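Local coordinates for protein transcription initiation factor IIB (Methanocaldococcus jannaschii, PDB 5O9J) that probably carries out protein splicing as a HINT-fold mini-intein, excising itself from the transcription factor IIB precursor and joining the flanking sequences, at residues K88-V92 and G178-H182. Numbering follows the deposited sequence.
Sequences KKVRV and GFVLH
K88-V92 has extended backbone and forms an edge of its sheet, with alternate side chains turned toward G178-H182, which runs in roughly the same direction: G178 (phi 106°, psi 11°) and F179 are loop, V180-H182 strand. No hydrogen bond joins the two, and CA pairs lie apart: K88-G178 at 8.8 Å, V90-F179 at 7.6 Å and V92-L181 at 8.3 Å. K88 starts toward the partner, but its chain (m at chi1) leads away to a glycerol; its backbone C sits 4.3 Å from F179 CZ, at the ring edge. K89 points CB away, while its carbonyl carbon comes within 3.7 Å of F179 CE1. V90, in the p rotamer, sets CG1 over the face of the F179 ring, a CH-pi contact 3.5 Å from the centroid and 6° off the normal; F179 has chi1 m and chi2 near 90°. Here two sheets of the HINT fold pack side chain to side chain: V90 and V92 hydrogen-bond through their backbones to I82 and F80 of strand 79-84, F179 and L181 to I129 of strand 127-131. V90 CG2 lies 4.4 Å from L181 CD2. R91 faces out of reach, and V92 (m) returns inward, its CG1 3.8 Å from CG of L181 (chi1 and chi2 both m). L181 touches H96, probably the block B histidine of inteins, and H182, whose ring meets that of F99, probably corresponds to their penultimate histidine.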
# COMPACT_ATOMS: atom_id res chain seq x y z
N LYS A 88 -12.05 5.60 -9.96
CA LYS A 88 -11.05 4.84 -9.22
C LYS A 88 -10.47 5.75 -8.15
O LYS A 88 -10.28 6.95 -8.37
CB LYS A 88 -9.94 4.33 -10.15
CG LYS A 88 -10.26 3.05 -10.89
CD LYS A 88 -9.16 2.71 -11.88
CE LYS A 88 -9.46 1.40 -12.60
NZ LYS A 88 -9.08 1.46 -14.05
N LYS A 89 -10.18 5.19 -6.99
CA LYS A 89 -9.68 6.01 -5.89
C LYS A 89 -8.81 5.23 -4.92
O LYS A 89 -8.92 4.01 -4.80
CB LYS A 89 -10.85 6.66 -5.15
CG LYS A 89 -11.80 5.69 -4.48
CD LYS A 89 -13.08 6.38 -4.05
CE LYS A 89 -14.02 6.60 -5.24
NZ LYS A 89 -15.32 7.21 -4.83
N VAL A 90 -7.94 5.95 -4.22
CA VAL A 90 -7.06 5.32 -3.25
C VAL A 90 -6.84 6.29 -2.09
O VAL A 90 -6.83 7.50 -2.29
CB VAL A 90 -5.71 4.92 -3.90
CG1 VAL A 90 -4.96 6.14 -4.43
CG2 VAL A 90 -4.84 4.14 -2.92
N ARG A 91 -6.70 5.75 -0.88
CA ARG A 91 -6.40 6.58 0.29
C ARG A 91 -4.99 6.30 0.80
O ARG A 91 -4.69 5.17 1.21
CB ARG A 91 -7.40 6.32 1.41
CG ARG A 91 -8.84 6.60 1.07
CD ARG A 91 -9.72 6.28 2.28
NE ARG A 91 -11.02 6.93 2.19
CZ ARG A 91 -11.73 7.32 3.24
NH1 ARG A 91 -12.90 7.91 3.07
NH2 ARG A 91 -11.26 7.14 4.47
N VAL A 92 -4.13 7.31 0.79
CA VAL A 92 -2.76 7.12 1.24
C VAL A 92 -2.26 8.28 2.09
O VAL A 92 -2.80 9.38 2.04
CB VAL A 92 -1.78 6.93 0.05
CG1 VAL A 92 -2.11 5.67 -0.71
CG2 VAL A 92 -1.83 8.13 -0.88
N GLY A 178 -5.18 -0.42 -9.18
CA GLY A 178 -4.08 -0.48 -10.12
C GLY A 178 -3.07 0.61 -9.82
O GLY A 178 -2.17 0.87 -10.62
N PHE A 179 -3.21 1.26 -8.67
CA PHE A 179 -2.23 2.25 -8.25
C PHE A 179 -0.94 1.55 -7.84
O PHE A 179 -0.97 0.47 -7.27
CB PHE A 179 -2.74 3.09 -7.08
CG PHE A 179 -3.94 3.93 -7.40
CD1 PHE A 179 -5.22 3.41 -7.25
CD2 PHE A 179 -3.79 5.23 -7.84
CE1 PHE A 179 -6.33 4.19 -7.53
CE2 PHE A 179 -4.90 6.01 -8.12
CZ PHE A 179 -6.17 5.48 -7.97
N VAL A 180 0.19 2.18 -8.12
CA VAL A 180 1.44 1.76 -7.49
C VAL A 180 1.92 2.87 -6.58
O VAL A 180 2.25 3.97 -7.02
CB VAL A 180 2.51 1.41 -8.52
CG1 VAL A 180 3.78 0.95 -7.81
CG2 VAL A 180 2.00 0.33 -9.45
N LEU A 181 1.94 2.59 -5.28
CA LEU A 181 2.28 3.60 -4.29
C LEU A 181 3.71 3.39 -3.81
O LEU A 181 4.03 2.34 -3.25
CB LEU A 181 1.30 3.55 -3.12
CG LEU A 181 -0.20 3.74 -3.40
CD1 LEU A 181 -0.46 4.87 -4.39
CD2 LEU A 181 -0.85 2.43 -3.86
N HIS A 182 4.56 4.38 -4.03
CA HIS A 182 5.94 4.31 -3.58
C HIS A 182 6.14 5.07 -2.27
O HIS A 182 5.69 6.20 -2.15
CB HIS A 182 6.88 4.88 -4.65
CG HIS A 182 6.73 4.23 -6.00
ND1 HIS A 182 7.62 3.27 -6.46
CD2 HIS A 182 5.83 4.42 -6.98
CE1 HIS A 182 7.26 2.91 -7.67
NE2 HIS A 182 6.18 3.57 -8.02